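Local coordinates for putative cytoplasmic protein (Salmonella typhimurium LT2, PDB 2Q02) that is of unknown function but folds as a xylose isomerase-like TIM barrel that binds zinc and may act as an isomerase, at residues A[20-25]-A[60-65]; A[121-126]-A[159-164]; A[215-220]-A[264-269]. All coordinates share one frame; numbering follows the deposited sequence.

In the fold
The contacts are centred 17 to 19 Å from the centre of the chain, around an eight-stranded parallel barrel. Contacts 1 and 2 are counterparts: each joins two successive helices, and in each the later helix ends in a Schellman motif. Contact 1 is partly buried and rests on aromatic packing around Phe25 and Tyr63, with a polar group at its border. Contact 2 lies at the surface and uses small residues and a serine pair. Contact 3, partly buried, joins a loop to helix 256-271 instead, through a backbone N-H bonded to a serine; of the three it comes nearest to the four residues that bind zinc. Contacts 2 and 3 stand on opposite sides of the chain's centre.

Contact 1 of 3, residues A[20-25]-A[60-65]; sequences SIEAFF and AEKYGL
The Schellman motif that closes helix 53-62 brings Tyr63 and Leu65 against Phe25 of helix 21-30. Gly64, with a phi of 62° that suits glycine, is the C-prime residue: Leu65 N bonds back to Ala60 O, with a weaker bond from Gly64 N to Glu61 O, and the chain turns so that Leu65 faces the other helix. Leu65 CD1 makes an off-centre CH-pi contact with Phe25, 4.1 Å from the ring centroid, and also comes 3.6 Å from Phe25 CG. At its CD2-CE2 edge the ring meets backbone: Ala60 N lies near the ring plane, 3.5 Å from Phe25 CE2, where the small alanine lets helix and ring approach closely. Ile21 CG2, from the same helix as Phe25, lies over one face of the ring toward the rim.

The Tyr63 ring lies between Phe25 C over one face and Lys62 CG of its own segment over the opposite face, both toward the rim, while Tyr63 CD2 touches Phe25 CB at 3.8 Å. Glu22 has CG anti to the backbone N (chi1 179°) and is extended beyond it, and OE2 accepts from Tyr63 OH at 2.6 Å through its anti lone pair. The carboxylate and ring planes are 69° apart. Lys62 NZ adds a long salt bridge to Glu22 OE2, 3.8 Å, and a weak bond to Tyr63 OH, so charge collects at the more exposed border.

Inward, Phe25 and Leu65 both rest on Val36 of strand 35-39, which lies between these helices in the chain, and Phe25 also reaches Leu38; Leu65 then leads into strand 66-73.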
# COMPACT_ATOMS: atom_id res chain seq x y z
N SER A 20 14.14 2.02 14.15
CA SER A 20 14.77 0.84 13.59
C SER A 20 13.70 -0.23 13.39
O SER A 20 12.60 -0.13 13.94
CB SER A 20 15.83 0.28 14.53
OG SER A 20 15.22 -0.51 15.54
N ILE A 21 14.03 -1.26 12.64
CA ILE A 21 13.08 -2.32 12.37
C ILE A 21 12.60 -3.02 13.65
O ILE A 21 11.42 -3.32 13.75
CB ILE A 21 13.62 -3.35 11.35
CG1 ILE A 21 13.78 -2.68 9.97
CG2 ILE A 21 12.70 -4.56 11.26
CD1 ILE A 21 14.33 -3.57 8.88
N GLU A 22 13.50 -3.28 14.61
CA GLU A 22 13.07 -3.93 15.87
C GLU A 22 12.20 -3.01 16.73
O GLU A 22 11.23 -3.48 17.33
CB GLU A 22 14.23 -4.47 16.73
CG GLU A 22 13.70 -5.10 18.04
CD GLU A 22 14.69 -6.04 18.73
OE1 GLU A 22 15.90 -5.92 18.47
OE2 GLU A 22 14.25 -6.90 19.54
N ALA A 23 12.55 -1.72 16.79
CA ALA A 23 11.74 -0.73 17.49
C ALA A 23 10.35 -0.61 16.86
O ALA A 23 9.34 -0.48 17.55
CB ALA A 23 12.44 0.63 17.50
N PHE A 24 10.30 -0.67 15.54
CA PHE A 24 9.05 -0.58 14.80
C PHE A 24 8.18 -1.82 15.07
O PHE A 24 7.00 -1.70 15.40
CB PHE A 24 9.31 -0.37 13.31
CG PHE A 24 8.11 -0.57 12.45
CD1 PHE A 24 6.97 0.18 12.66
CD2 PHE A 24 8.11 -1.50 11.42
CE1 PHE A 24 5.85 0.00 11.88
CE2 PHE A 24 6.99 -1.68 10.62
CZ PHE A 24 5.85 -0.93 10.86
N PHE A 25 8.78 -3.00 14.95
CA PHE A 25 8.09 -4.27 15.19
C PHE A 25 7.59 -4.37 16.63
O PHE A 25 6.49 -4.85 16.87
CB PHE A 25 9.01 -5.47 14.90
CG PHE A 25 9.20 -5.80 13.42
CD1 PHE A 25 8.87 -4.90 12.41
CD2 PHE A 25 9.75 -7.02 13.05
CE1 PHE A 25 9.06 -5.22 11.08
CE2 PHE A 25 9.94 -7.33 11.70
CZ PHE A 25 9.59 -6.43 10.73
N ALA A 60 10.46 -10.54 13.02
CA ALA A 60 9.04 -10.68 12.71
C ALA A 60 8.41 -11.79 13.52
O ALA A 60 7.32 -11.63 14.05
CB ALA A 60 8.84 -10.94 11.24
N GLU A 61 9.11 -12.91 13.62
CA GLU A 61 8.63 -14.08 14.35
C GLU A 61 8.64 -13.85 15.88
O GLU A 61 7.77 -14.35 16.59
CB GLU A 61 9.48 -15.28 13.96
CG GLU A 61 9.07 -16.59 14.62
CD GLU A 61 9.92 -17.78 14.17
OE1 GLU A 61 10.45 -17.74 13.02
OE2 GLU A 61 10.05 -18.75 14.96
N LYS A 62 9.63 -13.11 16.36
CA LYS A 62 9.75 -12.74 17.78
C LYS A 62 8.58 -11.88 18.27
O LYS A 62 8.14 -12.01 19.42
CB LYS A 62 11.08 -11.98 17.98
CG LYS A 62 11.39 -11.49 19.36
CD LYS A 62 12.75 -10.80 19.36
CE LYS A 62 13.35 -10.72 20.74
NZ LYS A 62 12.66 -9.69 21.54
N TYR A 63 8.09 -11.00 17.39
CA TYR A 63 6.98 -10.10 17.72
C TYR A 63 5.65 -10.56 17.10
O TYR A 63 4.66 -9.83 17.13
CB TYR A 63 7.34 -8.67 17.31
CG TYR A 63 8.52 -8.15 18.09
CD1 TYR A 63 8.37 -7.75 19.41
CD2 TYR A 63 9.79 -8.09 17.53
CE1 TYR A 63 9.45 -7.28 20.15
CE2 TYR A 63 10.87 -7.63 18.27
CZ TYR A 63 10.70 -7.22 19.58
OH TYR A 63 11.76 -6.77 20.31
N GLY A 64 5.63 -11.77 16.58
CA GLY A 64 4.41 -12.38 16.06
C GLY A 64 3.76 -11.64 14.90
O GLY A 64 2.53 -11.54 14.83
N LEU A 65 4.59 -11.14 13.98
CA LEU A 65 4.13 -10.30 12.87
C LEU A 65 4.27 -11.01 11.54
O LEU A 65 5.25 -11.72 11.30
CB LEU A 65 4.94 -9.01 12.79
CG LEU A 65 5.02 -8.21 14.08
CD1 LEU A 65 5.85 -6.95 13.86
CD2 LEU A 65 3.63 -7.87 14.62

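Contact 2 of 3, residues A[121-126]-A[159-164]; sequences AIKRLS and REAGSP
The peptide carbonyl of Ile122 is approached on both faces by Ser126, the residue that faces Ser163 across the contact. Ser126 N comes from one side of the carbonyl plane in the usual helical bond, 2.8 Å from Ile122 O. Ser126 OG, which lies beside its own backbone N (chi1 -70°), comes from the other, lifted 38° out of the plane and also 2.8 Å from Ile122 O. Having spent its proton there, Ser126 OG accepts from Ser163 OG at 2.8 Å. Ser163 OG in turn accepts from Phe165 N, so the two hydroxyls form a chain of hydrogen bonds from helix carbonyl to loop amide. Pro164 CD makes a looser contact with Ser126 OG.

Helices 115-130 and 151-161 are neighbours on the outside of the TIM barrel, and the second ends here in a Schellman motif whose Gly162 takes a positive phi of 64°. Ala161, before the turn, and Ser163, after it, both meet one branch of Ile122: CG2 touches Ala161 CB at 3.7 Å and Ser163 CB at 3.6 Å. Small side chains suit such a close approach.

Beside this packing, the extended Lys123 runs past the helix end, its CG 3.5 Å from Ala161 O. Lys123 NZ and Glu160 OE2 stay 6.3 Å apart, near enough for opposite charges to attract weakly but not in contact, and the lysine side chain lies about 5 Å from a bound zinc ion.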
# COMPACT_ATOMS: atom_id res chain seq x y z
N ALA A 121 3.46 -5.86 -19.53
CA ALA A 121 4.25 -5.78 -18.30
C ALA A 121 3.69 -6.67 -17.17
O ALA A 121 4.42 -7.30 -16.42
CB ALA A 121 4.37 -4.32 -17.81
N ILE A 122 2.37 -6.71 -17.06
CA ILE A 122 1.72 -7.54 -16.06
C ILE A 122 2.00 -9.01 -16.35
O ILE A 122 2.30 -9.77 -15.41
CB ILE A 122 0.20 -7.27 -15.93
CG1 ILE A 122 -0.06 -5.88 -15.35
CG2 ILE A 122 -0.47 -8.29 -15.02
CD1 ILE A 122 -1.49 -5.42 -15.53
N LYS A 123 1.91 -9.42 -17.62
CA LYS A 123 2.20 -10.82 -18.02
C LYS A 123 3.61 -11.22 -17.63
O LYS A 123 3.81 -12.27 -17.00
CB LYS A 123 2.02 -11.05 -19.53
CG LYS A 123 0.56 -11.14 -20.02
CD LYS A 123 0.48 -11.29 -21.55
CE LYS A 123 -0.96 -11.57 -22.06
NZ LYS A 123 -1.22 -11.15 -23.49
N ARG A 124 4.58 -10.41 -18.03
CA ARG A 124 6.00 -10.68 -17.75
C ARG A 124 6.30 -10.71 -16.25
O ARG A 124 7.03 -11.57 -15.76
CB ARG A 124 6.89 -9.61 -18.41
CG ARG A 124 8.38 -9.84 -18.10
CD ARG A 124 9.32 -9.03 -18.99
NE ARG A 124 10.70 -9.47 -18.80
CZ ARG A 124 11.79 -8.78 -19.13
NH1 ARG A 124 11.69 -7.55 -19.65
NH2 ARG A 124 13.00 -9.30 -18.90
N LEU A 125 5.75 -9.74 -15.53
CA LEU A 125 5.94 -9.68 -14.09
C LEU A 125 5.21 -10.81 -13.38
O LEU A 125 5.67 -11.25 -12.35
CB LEU A 125 5.48 -8.33 -13.51
CG LEU A 125 6.37 -7.12 -13.83
CD1 LEU A 125 5.63 -5.82 -13.59
CD2 LEU A 125 7.65 -7.14 -13.03
N SER A 126 4.09 -11.28 -13.91
CA SER A 126 3.37 -12.39 -13.27
C SER A 126 4.22 -13.67 -13.32
O SER A 126 4.41 -14.35 -12.31
CB SER A 126 1.99 -12.60 -13.89
OG SER A 126 1.16 -11.51 -13.51
N ARG A 159 -7.01 -8.96 -15.78
CA ARG A 159 -7.78 -10.04 -16.40
C ARG A 159 -7.33 -10.33 -17.82
O ARG A 159 -7.23 -11.49 -18.21
CB ARG A 159 -9.28 -9.73 -16.42
CG ARG A 159 -9.94 -9.65 -15.06
CD ARG A 159 -11.43 -9.77 -15.17
NE ARG A 159 -12.04 -8.66 -15.93
CZ ARG A 159 -12.41 -7.48 -15.42
NH1 ARG A 159 -12.22 -7.21 -14.14
NH2 ARG A 159 -12.96 -6.57 -16.20
N GLU A 160 -7.08 -9.30 -18.59
CA GLU A 160 -6.63 -9.48 -19.97
C GLU A 160 -5.26 -10.15 -20.03
O GLU A 160 -4.99 -10.96 -20.93
CB GLU A 160 -6.58 -8.11 -20.62
CG GLU A 160 -6.37 -8.11 -22.08
CD GLU A 160 -6.30 -6.70 -22.58
OE1 GLU A 160 -7.15 -5.87 -22.14
OE2 GLU A 160 -5.39 -6.43 -23.39
N ALA A 161 -4.42 -9.83 -19.05
CA ALA A 161 -3.11 -10.45 -18.87
C ALA A 161 -3.17 -11.91 -18.37
O ALA A 161 -2.17 -12.63 -18.43
CB ALA A 161 -2.28 -9.62 -17.91
N GLY A 162 -4.34 -12.34 -17.90
CA GLY A 162 -4.51 -13.68 -17.33
C GLY A 162 -3.69 -13.86 -16.05
O GLY A 162 -3.17 -14.95 -15.78
N SER A 163 -3.58 -12.79 -15.26
CA SER A 163 -2.67 -12.73 -14.12
C SER A 163 -3.39 -13.00 -12.81
O SER A 163 -4.55 -12.64 -12.64
CB SER A 163 -2.04 -11.35 -14.06
OG SER A 163 -1.47 -11.06 -12.78
N PRO A 164 -2.70 -13.62 -11.85
CA PRO A 164 -3.26 -13.75 -10.49
C PRO A 164 -3.11 -12.49 -9.61
O PRO A 164 -3.56 -12.49 -8.47
CB PRO A 164 -2.38 -14.84 -9.87
CG PRO A 164 -1.04 -14.63 -10.53
CD PRO A 164 -1.36 -14.22 -11.95

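Contact 3 of 3, residues A[215-220]-A[264-269]; sequences RIMLSE and NRSVSL
Ser266 of helix 256-271 presses its hydroxyl against the backbone of the loop at Met217 and Leu218. Its OG is anti to the carbonyl carbon and beside its own backbone N (chi1 -68°), which lets it bond back to Gln262 O one turn earlier and at the same time accept from Leu218 N at 3.1 Å, with an N-H...O angle of 148°. A serine thus satisfies both a helix carbonyl and a loop amide.

Selenomethionine Met217 curls, bent at chi2 and chi3, until its CE comes 3.4 Å from Ser266 OG; Leu218 CB approaches the same oxygen at 3.5 Å. Leu269, one turn further along the helix, has CG anti to its backbone N, and an unusual chi2 of 132° carries CD1 to Ser219 C, 3.5 Å away. Glu220, bent at chi2, brings OE2 to 3.6 Å from that methyl. Ser219, whose CB points away from the helix, has its hydroxyl bonded to Glu202.

Met217, Leu218 and Ser266 all touch Phe244 of strand 242-244. Arg215, farther back in the loop, bonds the zinc ligands Asp170 and Glu245, a second-shell arrangement in keeping with TIM barrels, whose loops after the strands frame the metal site.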
# COMPACT_ATOMS: atom_id res chain seq x y z
N ARG A 215 -0.39 13.63 3.42
CA ARG A 215 -1.02 12.42 3.89
C ARG A 215 -0.58 12.13 5.31
O ARG A 215 0.58 11.76 5.56
CB ARG A 215 -0.73 11.23 2.97
CG ARG A 215 -1.43 11.33 1.62
CD ARG A 215 -0.92 10.31 0.68
NE ARG A 215 -1.25 8.97 1.12
CZ ARG A 215 -0.95 7.86 0.45
NH1 ARG A 215 -0.30 7.91 -0.72
NH2 ARG A 215 -1.31 6.68 0.95
N ILE A 216 -1.52 12.31 6.24
CA ILE A 216 -1.30 12.03 7.66
C ILE A 216 -2.19 10.85 8.09
O ILE A 216 -2.35 9.89 7.35
CB ILE A 216 -1.48 13.31 8.50
CG1 ILE A 216 -2.91 13.88 8.42
CG2 ILE A 216 -0.49 14.35 8.03
CD1 ILE A 216 -3.10 15.19 9.20
N MSE A 217 -2.74 10.88 9.30
CA MSE A 217 -3.59 9.81 9.77
C MSE A 217 -5.06 10.28 9.84
O MSE A 217 -5.40 11.41 9.44
CB MSE A 217 -3.03 9.27 11.09
CG MSE A 217 -1.73 8.49 10.87
SE MSE A 217 -2.06 6.65 10.10
CE MSE A 217 -2.63 5.82 11.76
N LEU A 218 -5.94 9.39 10.30
CA LEU A 218 -7.39 9.63 10.21
C LEU A 218 -7.86 10.51 11.34
O LEU A 218 -7.56 10.25 12.49
CB LEU A 218 -8.16 8.30 10.19
CG LEU A 218 -7.79 7.38 9.01
CD1 LEU A 218 -8.67 6.11 8.96
CD2 LEU A 218 -7.85 8.12 7.69
N SER A 219 -8.57 11.57 11.00
CA SER A 219 -9.23 12.40 12.01
C SER A 219 -10.65 12.72 11.55
O SER A 219 -11.07 12.30 10.46
CB SER A 219 -8.43 13.68 12.26
OG SER A 219 -8.70 14.68 11.29
N GLU A 220 -11.37 13.47 12.39
CA GLU A 220 -12.66 14.04 12.02
C GLU A 220 -12.52 15.09 10.92
O GLU A 220 -13.47 15.34 10.18
CB GLU A 220 -13.33 14.69 13.24
CG GLU A 220 -13.64 13.73 14.40
CD GLU A 220 -14.62 12.63 14.01
OE1 GLU A 220 -15.37 12.83 13.03
OE2 GLU A 220 -14.63 11.57 14.68
N ASN A 264 -4.08 4.12 17.30
CA ASN A 264 -5.29 3.89 18.13
C ASN A 264 -6.46 4.85 17.76
O ASN A 264 -7.60 4.40 17.59
CB ASN A 264 -4.95 3.97 19.63
CG ASN A 264 -4.10 2.79 20.10
OD1 ASN A 264 -4.07 1.72 19.49
ND2 ASN A 264 -3.40 2.99 21.21
N ARG A 265 -6.15 6.14 17.59
CA ARG A 265 -7.18 7.13 17.25
C ARG A 265 -7.81 6.82 15.89
O ARG A 265 -9.01 6.94 15.72
CB ARG A 265 -6.62 8.56 17.30
N SER A 266 -6.99 6.40 14.93
CA SER A 266 -7.48 6.08 13.58
C SER A 266 -8.40 4.85 13.58
O SER A 266 -9.50 4.91 13.04
CB SER A 266 -6.32 5.89 12.62
OG SER A 266 -5.66 7.13 12.41
N VAL A 267 -7.96 3.76 14.22
CA VAL A 267 -8.78 2.55 14.39
C VAL A 267 -10.11 2.87 15.05
O VAL A 267 -11.17 2.51 14.51
CB VAL A 267 -8.01 1.46 15.19
CG1 VAL A 267 -8.95 0.37 15.72
CG2 VAL A 267 -6.95 0.83 14.28
N SER A 268 -10.06 3.57 16.18
CA SER A 268 -11.25 3.93 16.95
C SER A 268 -12.25 4.76 16.15
O SER A 268 -13.46 4.64 16.35
CB SER A 268 -10.87 4.71 18.22
OG SER A 268 -10.18 3.85 19.11
N LEU A 269 -11.73 5.59 15.27
CA LEU A 269 -12.58 6.37 14.38
C LEU A 269 -13.40 5.49 13.43
O LEU A 269 -14.53 5.83 13.10
CB LEU A 269 -11.73 7.34 13.58
CG LEU A 269 -12.51 8.41 12.81
CD1 LEU A 269 -11.90 9.81 13.07
CD2 LEU A 269 -12.60 8.09 11.30